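Local coordinates for mitochondrial dynamics protein MID49 (Mus musculus, PDB 4WOY) that serves as a mitochondrial outer-membrane receptor that recruits the fission GTPase Drp1 to the organelle surface, regulates its GTPase activity and is required for fission, at residues T1-L6 against W267-L272; V158-L163 against L193-E198; L164-V167 against L172-T175; G285-A290 against E309-I314. The protein carries 1 engineered substitution. One frame throughout, in Å; residues are numbered along the deposited sequence.

All four contacts lie in the part of MID49 predicted to face the cytosol and are only partly buried. Contact 2 is the most central, about 12 Å from the chain centre to its own, and contact 1 is the most peripheral, at about 27 Å. Contacts 2 and 3 both use strand 162-166 and touch through Glu162 and Thr175; contact 3 is hairpin pairing with backbone bonds, contact 2 loop packing around a tryptophan without hydrogen bonds. Contacts 1 and 4 hold the two ends of helix 272-288 in the Mab-21-like region, the first by an amide hydrogen bond to a backbone carbonyl beside a leucine pair, the second mainly by aliphatic side chains, without a hydrogen bond across.

Contact 1: T1-L6 against W267-L272; sequences TFQERL and WTEEAL
Gln3 reaches across from the first turn of helix 2-14 and donates NE2 to the backbone oxygen of Glu269, with 2.8 Å between Gln3 NE2 and Glu269 O. The bond is bent, 141° at the hydrogen, and the amide nitrogen stands well above the carbonyl plane. Because Leu272 N approaches the same oxygen from the opposite face, Glu269 O is gripped by two donors. A bend at chi2 (75°) carries the Gln3 amide over to this carbonyl. Alongside the polar bond lies a leucine pair: Leu6 CD2 meets Leu272 CD2 at 4.0 Å, the two side chains crossing nearly at right angles.

Behind the acceptor, Thr268 helps hold the turn: Ala271 N donates both to Thr268 OG1, an ST motif, and to Thr268 O, with Ala271 at the N-cap of the following helix. The Glu269 side chain runs out extended and its OE1 forms a salt bridge with Arg230. The contact thus joins the N-terminal helix to the start of helix 272-288, while helix 228-241 packs against both leucines, Leu234 touching Leu6, and Leu231 touching Leu272.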
# COMPACT_ATOMS: atom_id res chain seq x y z
N THR A 1 30.29 0.66 17.26
CA THR A 1 29.39 1.81 17.19
C THR A 1 28.22 1.54 16.26
O THR A 1 28.21 0.60 15.44
CB THR A 1 30.06 3.15 16.73
OG1 THR A 1 30.55 3.04 15.39
CG2 THR A 1 31.17 3.60 17.68
N PHE A 2 27.23 2.40 16.43
CA PHE A 2 25.90 2.23 15.87
C PHE A 2 25.85 2.16 14.36
O PHE A 2 25.16 1.32 13.78
CB PHE A 2 25.02 3.36 16.36
CG PHE A 2 23.59 3.23 15.95
CD1 PHE A 2 22.80 2.25 16.52
CD2 PHE A 2 23.03 4.06 14.99
CE1 PHE A 2 21.46 2.12 16.16
CE2 PHE A 2 21.70 3.91 14.63
CZ PHE A 2 20.92 2.94 15.22
N GLN A 3 26.60 3.05 13.72
CA GLN A 3 26.57 3.19 12.27
C GLN A 3 26.94 1.86 11.60
O GLN A 3 26.29 1.45 10.64
CB GLN A 3 27.52 4.31 11.81
CG GLN A 3 27.55 4.53 10.30
CD GLN A 3 26.30 5.25 9.80
OE1 GLN A 3 25.51 5.77 10.59
NE2 GLN A 3 26.13 5.30 8.49
N GLU A 4 27.96 1.18 12.13
CA GLU A 4 28.43 -0.06 11.54
C GLU A 4 27.36 -1.15 11.61
O GLU A 4 27.08 -1.84 10.62
CB GLU A 4 29.70 -0.52 12.24
CG GLU A 4 30.81 0.50 12.23
CD GLU A 4 32.01 0.09 13.07
OE1 GLU A 4 32.62 0.99 13.69
OE2 GLU A 4 32.31 -1.12 13.16
N ARG A 5 26.75 -1.29 12.78
CA ARG A 5 25.73 -2.32 12.98
C ARG A 5 24.51 -2.02 12.13
O ARG A 5 23.80 -2.92 11.69
CB ARG A 5 25.35 -2.45 14.46
CG ARG A 5 26.56 -2.57 15.37
CD ARG A 5 26.33 -3.48 16.58
NE ARG A 5 27.31 -3.18 17.64
CZ ARG A 5 27.14 -3.45 18.94
NH1 ARG A 5 26.02 -4.04 19.36
NH2 ARG A 5 28.09 -3.12 19.81
N LEU A 6 24.24 -0.74 11.93
CA LEU A 6 23.09 -0.35 11.14
C LEU A 6 23.30 -0.74 9.70
O LEU A 6 22.42 -1.28 9.07
CB LEU A 6 22.87 1.16 11.26
CG LEU A 6 21.63 1.68 10.55
CD1 LEU A 6 20.91 2.69 11.43
CD2 LEU A 6 22.01 2.26 9.19
N TRP A 267 20.53 14.38 6.02
CA TRP A 267 19.96 13.15 5.46
C TRP A 267 21.00 12.36 4.66
O TRP A 267 20.67 11.61 3.75
CB TRP A 267 18.72 13.47 4.62
CG TRP A 267 17.50 13.67 5.48
CD1 TRP A 267 16.86 14.84 5.77
CD2 TRP A 267 16.74 12.63 6.13
NE1 TRP A 267 15.77 14.60 6.58
CE2 TRP A 267 15.67 13.25 6.81
CE3 TRP A 267 16.87 11.23 6.19
CZ2 TRP A 267 14.75 12.53 7.55
CZ3 TRP A 267 15.96 10.51 6.92
CH2 TRP A 267 14.90 11.16 7.60
N THR A 268 22.26 12.53 5.04
CA THR A 268 23.35 11.74 4.50
C THR A 268 23.36 10.37 5.14
O THR A 268 22.72 10.15 6.17
CB THR A 268 24.73 12.38 4.78
OG1 THR A 268 24.90 12.46 6.20
CG2 THR A 268 24.87 13.78 4.16
N GLU A 269 24.11 9.45 4.53
CA GLU A 269 24.31 8.14 5.12
C GLU A 269 25.01 8.29 6.48
O GLU A 269 24.76 7.54 7.43
CB GLU A 269 25.13 7.26 4.18
CG GLU A 269 25.26 5.82 4.65
CD GLU A 269 26.24 5.02 3.83
OE1 GLU A 269 25.78 4.32 2.89
OE2 GLU A 269 27.45 5.11 4.10
N GLU A 270 25.86 9.30 6.57
CA GLU A 270 26.61 9.56 7.77
C GLU A 270 25.68 9.81 8.96
O GLU A 270 25.98 9.40 10.09
CB GLU A 270 27.53 10.76 7.54
CG GLU A 270 28.37 11.16 8.73
CD GLU A 270 29.30 12.31 8.42
OE1 GLU A 270 29.90 12.84 9.37
OE2 GLU A 270 29.44 12.68 7.23
N ALA A 271 24.55 10.45 8.68
CA ALA A 271 23.57 10.81 9.71
C ALA A 271 22.41 9.83 9.78
O ALA A 271 21.45 10.07 10.49
CB ALA A 271 23.03 12.23 9.46
N LEU A 272 22.50 8.74 9.03
CA LEU A 272 21.41 7.77 8.97
C LEU A 272 21.10 7.17 10.34
O LEU A 272 19.94 6.95 10.68
CB LEU A 272 21.75 6.66 7.99
CG LEU A 272 20.59 5.76 7.55
CD1 LEU A 272 19.34 6.55 7.25
CD2 LEU A 272 21.02 4.95 6.33

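Contact 2: V158-L163 against L193-E198; sequences VASEEL and LAWPLE
Trp195 and Pro196, in the loop leaving strand 191-193, pack against Ser160 and Glu161 where the chain enters strand 162-166, in the nucleotidyltransferase-like domain of MID49. An inverse gamma turn centred on Ala194 precedes the tryptophan and turns the chain off the strand. The contact is made by one indole and one pyrrolidine ring set against a short run of loop, and no hydrogen bond spans it.

The six-membered part of the indole does most of the touching. At its outer rim the backbone oxygen Glu161 O lies near the ring plane, 3.5 Å from Trp195 CH2. The methylene of the same residue stands out of that plane, beside the ring atom CZ3, with Glu161 CB 3.7 Å from Trp195 CZ3. It is on the face that also carries the Ser160 hydroxyl, which is modelled too close to the ring for its exact position to be trusted. On that same face, displaced toward the rim, stands the ring of the next residue, with Pro196 CD about 3.3 Å above the plane. The serine lies near the proline as well as over the indole, and Ser160 CA is 3.9 Å from Pro196 CG.

Around the pair, the indole side of the contact meets two strands, touching Leu179 of strand 173-182 and Leu206 of strand 205-208. Its Glu161 side meets helix 126-139, where the glutamate side chain runs against Leu130, Leu133 and Arg134.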
# COMPACT_ATOMS: atom_id res chain seq x y z
N VAL A 158 -6.97 -16.73 1.12
CA VAL A 158 -8.23 -16.70 1.88
C VAL A 158 -8.54 -15.49 2.82
O VAL A 158 -8.76 -15.67 4.02
CB VAL A 158 -8.31 -17.96 2.72
CG1 VAL A 158 -8.41 -19.17 1.80
CG2 VAL A 158 -7.07 -18.09 3.60
N ALA A 159 -8.57 -14.27 2.25
CA ALA A 159 -8.83 -12.99 2.95
C ALA A 159 -8.52 -11.80 2.03
O ALA A 159 -7.63 -11.92 1.19
CB ALA A 159 -8.02 -12.88 4.22
N SER A 160 -9.23 -10.68 2.19
CA SER A 160 -9.04 -9.48 1.32
C SER A 160 -9.07 -9.80 -0.18
O SER A 160 -10.00 -10.47 -0.63
CB SER A 160 -7.72 -8.81 1.69
OG SER A 160 -7.58 -7.57 1.05
N GLU A 161 -8.09 -9.31 -0.96
CA GLU A 161 -7.89 -9.81 -2.34
C GLU A 161 -6.44 -10.00 -2.85
O GLU A 161 -5.91 -9.20 -3.62
CB GLU A 161 -8.60 -8.96 -3.37
CG GLU A 161 -9.95 -9.53 -3.70
CD GLU A 161 -10.54 -8.85 -4.89
OE1 GLU A 161 -11.71 -9.14 -5.20
OE2 GLU A 161 -9.84 -8.02 -5.51
N GLU A 162 -5.84 -11.09 -2.39
CA GLU A 162 -4.43 -11.30 -2.57
C GLU A 162 -4.15 -12.51 -3.46
O GLU A 162 -4.81 -13.55 -3.37
CB GLU A 162 -3.79 -11.42 -1.20
CG GLU A 162 -4.17 -10.20 -0.37
CD GLU A 162 -3.42 -10.09 0.92
OE1 GLU A 162 -2.50 -10.90 1.14
OE2 GLU A 162 -3.77 -9.20 1.72
N LEU A 163 -3.17 -12.36 -4.33
CA LEU A 163 -2.71 -13.44 -5.17
C LEU A 163 -1.36 -13.91 -4.64
O LEU A 163 -0.41 -13.14 -4.63
CB LEU A 163 -2.57 -12.95 -6.61
CG LEU A 163 -3.90 -12.89 -7.37
CD1 LEU A 163 -3.68 -12.29 -8.77
CD2 LEU A 163 -4.57 -14.24 -7.43
N LEU A 193 -9.10 3.02 -3.42
CA LEU A 193 -9.07 1.60 -3.69
C LEU A 193 -10.37 0.93 -3.30
O LEU A 193 -10.96 1.27 -2.28
CB LEU A 193 -7.93 0.91 -2.93
CG LEU A 193 -6.56 1.54 -2.72
CD1 LEU A 193 -5.92 0.90 -1.52
CD2 LEU A 193 -5.70 1.30 -3.93
N ALA A 194 -10.79 -0.04 -4.08
CA ALA A 194 -11.82 -0.94 -3.67
C ALA A 194 -11.20 -1.96 -2.71
O ALA A 194 -10.79 -3.04 -3.13
CB ALA A 194 -12.45 -1.63 -4.88
N TRP A 195 -11.15 -1.65 -1.43
CA TRP A 195 -10.48 -2.54 -0.50
C TRP A 195 -11.42 -2.79 0.63
O TRP A 195 -12.25 -1.95 0.94
CB TRP A 195 -9.16 -1.96 0.00
CG TRP A 195 -8.05 -2.99 0.27
CD1 TRP A 195 -7.29 -3.09 1.40
CD2 TRP A 195 -7.62 -4.06 -0.60
NE1 TRP A 195 -6.39 -4.12 1.27
CE2 TRP A 195 -6.58 -4.74 0.06
CE3 TRP A 195 -8.01 -4.50 -1.88
CZ2 TRP A 195 -5.91 -5.85 -0.51
CZ3 TRP A 195 -7.35 -5.60 -2.45
CH2 TRP A 195 -6.31 -6.26 -1.76
N PRO A 196 -11.34 -3.99 1.21
CA PRO A 196 -12.22 -4.22 2.34
C PRO A 196 -11.78 -3.48 3.56
O PRO A 196 -10.61 -3.22 3.84
CB PRO A 196 -12.12 -5.73 2.57
CG PRO A 196 -10.74 -6.04 2.13
CD PRO A 196 -10.53 -5.18 0.92
N LEU A 197 -12.81 -3.06 4.26
CA LEU A 197 -12.88 -3.35 5.65
C LEU A 197 -14.36 -3.71 5.50
O LEU A 197 -15.15 -2.90 5.00
CB LEU A 197 -12.51 -2.17 6.56
CG LEU A 197 -12.42 -2.49 8.06
CD1 LEU A 197 -11.08 -3.13 8.37
CD2 LEU A 197 -12.60 -1.23 8.87
N GLU A 198 -14.71 -4.94 5.86
CA GLU A 198 -16.01 -5.48 5.47
C GLU A 198 -17.03 -5.28 6.57
O GLU A 198 -18.20 -5.65 6.44
CB GLU A 198 -15.89 -6.97 5.10
CG GLU A 198 -15.31 -7.19 3.71
CD GLU A 198 -15.03 -8.65 3.41
OE1 GLU A 198 -14.23 -9.27 4.14
OE2 GLU A 198 -15.62 -9.18 2.44

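Contact 3: L164-V167 against L172-T175; sequences LLKV and LEFT
Leu165 and Phe174 are an antiparallel hydrogen-bonded pair in a beta hairpin, strand 162-166 running against strand 173-182. Leu165 N donates to Phe174 O at 2.7 Å, and Phe174 N returns a bond to Leu165 O at 3.1 Å. Further out, toward the connecting loop, Lys166 and Glu173 form a salt bridge, their side chains lying alongside each other; the modelled separation of Lys166 NZ from Glu173 OE2 is too short to be taken literally, so the detail of this bridge is doubtful.

On the other side of the central pair, Leu164 and Thr175 are a non-hydrogen-bonded pair. Their side chains share the face of Lys166 and Glu173, with Leu164 CD2 lying 3.7 Å from Thr175 CG2.

Leu165 and Phe174 pack together on the other face. There Leu165 also touches Leu27 and Ile31 of helix 18-42, which covers the sheet on that side, and Leu172 rests on His20 and Ala24 of the same helix. Past Lys166 the pairing gives way to the connecting loop, and a cis peptide precedes Val167; the Val167 carbonyl is modelled too close to Leu172, and its contacts are doubtful. With chi1 of 66°, the Phe174 ring turns one face to Leu165, whose CB stands 4.2 Å from the ring centroid and only 5° off the ring normal, a CH-pi contact.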
# COMPACT_ATOMS: atom_id res chain seq x y z
N LEU A 164 -1.25 -15.16 -4.23
CA LEU A 164 0.01 -15.59 -3.65
C LEU A 164 0.84 -16.29 -4.71
O LEU A 164 0.37 -17.15 -5.46
CB LEU A 164 -0.20 -16.50 -2.43
CG LEU A 164 -0.76 -15.89 -1.12
CD1 LEU A 164 -0.81 -16.92 0.01
CD2 LEU A 164 0.02 -14.66 -0.66
N LEU A 165 2.11 -15.90 -4.78
CA LEU A 165 2.99 -16.43 -5.78
C LEU A 165 4.16 -17.28 -5.25
O LEU A 165 5.06 -16.78 -4.55
CB LEU A 165 3.53 -15.27 -6.61
CG LEU A 165 4.36 -15.91 -7.71
CD1 LEU A 165 3.44 -16.77 -8.49
CD2 LEU A 165 5.04 -14.95 -8.64
N LYS A 166 4.10 -18.57 -5.59
CA LYS A 166 5.08 -19.61 -5.28
C LYS A 166 5.66 -20.19 -6.58
O LYS A 166 4.94 -20.69 -7.43
CB LYS A 166 4.43 -20.72 -4.42
CG LYS A 166 5.38 -21.63 -3.66
CD LYS A 166 6.14 -20.99 -2.52
CE LYS A 166 6.98 -22.07 -1.84
NZ LYS A 166 8.02 -21.59 -0.87
N VAL A 167 6.97 -20.14 -6.73
CA VAL A 167 7.79 -19.68 -5.65
C VAL A 167 8.31 -18.33 -6.17
O VAL A 167 7.96 -17.32 -5.58
CB VAL A 167 8.90 -20.73 -5.25
CG1 VAL A 167 9.49 -20.45 -3.87
CG2 VAL A 167 8.37 -22.16 -5.30
N LEU A 172 12.47 -17.20 -4.08
CA LEU A 172 11.56 -16.06 -4.09
C LEU A 172 10.17 -16.48 -3.70
O LEU A 172 9.79 -17.58 -3.99
CB LEU A 172 11.52 -15.42 -5.46
CG LEU A 172 11.25 -13.94 -5.30
CD1 LEU A 172 12.52 -13.26 -4.85
CD2 LEU A 172 10.72 -13.39 -6.63
N GLU A 173 9.44 -15.62 -3.01
CA GLU A 173 8.03 -15.79 -2.71
C GLU A 173 7.44 -14.42 -2.71
O GLU A 173 8.08 -13.52 -2.17
CB GLU A 173 7.81 -16.42 -1.34
CG GLU A 173 7.90 -17.91 -1.29
CD GLU A 173 7.89 -18.42 0.15
OE1 GLU A 173 8.18 -17.63 1.06
OE2 GLU A 173 7.62 -19.63 0.36
N PHE A 174 6.24 -14.21 -3.25
CA PHE A 174 5.57 -12.94 -2.96
C PHE A 174 4.07 -12.86 -3.22
O PHE A 174 3.46 -13.77 -3.76
CB PHE A 174 6.25 -11.80 -3.72
CG PHE A 174 6.13 -11.88 -5.20
CD1 PHE A 174 7.05 -12.59 -5.94
CD2 PHE A 174 5.11 -11.22 -5.86
CE1 PHE A 174 6.97 -12.65 -7.30
CE2 PHE A 174 5.01 -11.29 -7.23
CZ PHE A 174 5.94 -12.00 -7.95
N THR A 175 3.50 -11.72 -2.82
CA THR A 175 2.08 -11.51 -2.87
C THR A 175 1.69 -10.36 -3.79
O THR A 175 2.30 -9.30 -3.76
CB THR A 175 1.55 -11.22 -1.48
OG1 THR A 175 1.91 -12.30 -0.63
CG2 THR A 175 0.04 -11.07 -1.50

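Contact 4: G285-A290 against E309-I314; sequences GSLEQA and EEIDDI
Between Leu287 and Ile311 the planar group in play is a peptide, for no aromatic ring or side-chain amide enters the interface of these two segments. The carbonyl of Leu287 presents its oxygen to a methyl group, with Leu287 O only 3.1 Å from Ile311 CG2, a tight van der Waals approach. That oxygen also takes a weak backbone bond from Ala290 N, 2.9 Å away.

Beyond the carbonyl the contact is wholly aliphatic. The side chains of Leu287 and Ile311 run antiparallel alongside each other, with Leu287 CD2 3.8 Å from Ile311 CG2. The other branch of the leucine extends one turn further along the facing helix, placing Leu287 CD1 3.6 Å from Ile314 CG2, where the leucine lies roughly perpendicular to the isoleucine. The two branches of Leu287 thus touch isoleucines one turn apart.

In the Mab-21-like helical region, this junction sets the C-terminal end of helix 272-288 against helix 308-317. The first of these helices closes in a Schellman motif, where Ala290 takes a positive phi of 53°. The Ala290 methyl meets the end of Ile311, Ala290 CB lying 3.7 Å from Ile311 CD1. Ile311 and Ile314 both rest on Phe306 as well, and Ile314 further touches Leu245 and Leu248. Past the turn, Ala290 O accepts a hydrogen bond from Asn301 ND2.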
# COMPACT_ATOMS: atom_id res chain seq x y z
N GLY A 285 7.01 8.87 21.16
CA GLY A 285 6.23 10.03 21.54
C GLY A 285 4.81 9.93 21.00
O GLY A 285 3.85 10.19 21.71
N SER A 286 4.69 9.52 19.73
CA SER A 286 3.39 9.34 19.10
C SER A 286 2.56 8.30 19.83
O SER A 286 1.34 8.44 19.97
CB SER A 286 3.56 8.88 17.65
OG SER A 286 4.44 9.74 16.93
N LEU A 287 3.24 7.26 20.32
CA LEU A 287 2.58 6.17 21.02
C LEU A 287 2.01 6.60 22.36
O LEU A 287 0.88 6.23 22.70
CB LEU A 287 3.56 5.02 21.23
CG LEU A 287 3.86 4.14 20.03
CD1 LEU A 287 5.11 3.31 20.27
CD2 LEU A 287 2.68 3.24 19.82
N GLU A 288 2.76 7.38 23.12
CA GLU A 288 2.27 7.74 24.45
C GLU A 288 1.06 8.66 24.36
O GLU A 288 0.21 8.66 25.25
CB GLU A 288 3.39 8.35 25.29
CG GLU A 288 3.92 7.35 26.31
CD GLU A 288 5.37 7.61 26.72
OE1 GLU A 288 5.79 8.78 26.72
OE2 GLU A 288 6.08 6.63 27.05
N GLN A 289 0.97 9.42 23.28
CA GLN A 289 -0.21 10.25 23.04
C GLN A 289 -1.19 9.57 22.08
O GLN A 289 -2.20 10.15 21.69
CB GLN A 289 0.19 11.63 22.53
CG GLN A 289 0.96 11.63 21.23
CD GLN A 289 1.54 13.00 20.91
OE1 GLN A 289 0.81 14.00 20.90
NE2 GLN A 289 2.84 13.05 20.65
N ALA A 290 -0.85 8.35 21.65
CA ALA A 290 -1.71 7.54 20.78
C ALA A 290 -2.17 8.26 19.51
O ALA A 290 -3.30 8.12 19.07
CB ALA A 290 -2.92 7.06 21.57
N GLU A 309 -3.30 -1.71 25.14
CA GLU A 309 -2.21 -2.63 25.46
C GLU A 309 -1.24 -2.76 24.30
O GLU A 309 -0.04 -2.86 24.51
CB GLU A 309 -2.75 -4.01 25.82
CG GLU A 309 -3.35 -4.13 27.20
CD GLU A 309 -3.73 -5.56 27.53
OE1 GLU A 309 -3.62 -6.42 26.63
OE2 GLU A 309 -4.14 -5.82 28.69
N GLU A 310 -1.77 -2.76 23.07
CA GLU A 310 -0.95 -2.79 21.86
C GLU A 310 0.05 -1.65 21.85
O GLU A 310 1.25 -1.86 21.74
CB GLU A 310 -1.84 -2.69 20.63
CG GLU A 310 -2.13 -3.99 19.93
CD GLU A 310 -3.21 -3.85 18.90
OE1 GLU A 310 -4.23 -3.17 19.19
OE2 GLU A 310 -3.05 -4.36 17.78
N ILE A 311 -0.46 -0.43 22.02
CA ILE A 311 0.37 0.75 22.08
C ILE A 311 1.39 0.69 23.20
O ILE A 311 2.57 0.96 23.01
CB ILE A 311 -0.51 1.99 22.26
CG1 ILE A 311 -1.23 2.31 20.95
CG2 ILE A 311 0.30 3.16 22.73
CD1 ILE A 311 -2.21 3.43 21.06
N ASP A 312 0.93 0.28 24.38
CA ASP A 312 1.79 0.20 25.54
C ASP A 312 2.88 -0.84 25.30
O ASP A 312 4.02 -0.68 25.73
CB ASP A 312 0.97 -0.15 26.79
CG ASP A 312 0.10 1.00 27.26
OD1 ASP A 312 0.35 2.16 26.85
OD2 ASP A 312 -0.83 0.74 28.06
N ASP A 313 2.52 -1.89 24.59
CA ASP A 313 3.45 -2.99 24.36
C ASP A 313 4.53 -2.59 23.36
O ASP A 313 5.71 -2.89 23.54
CB ASP A 313 2.69 -4.23 23.88
CG ASP A 313 3.40 -5.52 24.22
OD1 ASP A 313 4.32 -5.90 23.47
OD2 ASP A 313 3.04 -6.14 25.24
N ILE A 314 4.11 -1.92 22.29
CA ILE A 314 5.01 -1.41 21.27
C ILE A 314 5.98 -0.40 21.89
O ILE A 314 7.17 -0.36 21.55
CB ILE A 314 4.23 -0.75 20.11
CG1 ILE A 314 3.30 -1.77 19.44
CG2 ILE A 314 5.18 -0.14 19.11
CD1 ILE A 314 2.39 -1.21 18.37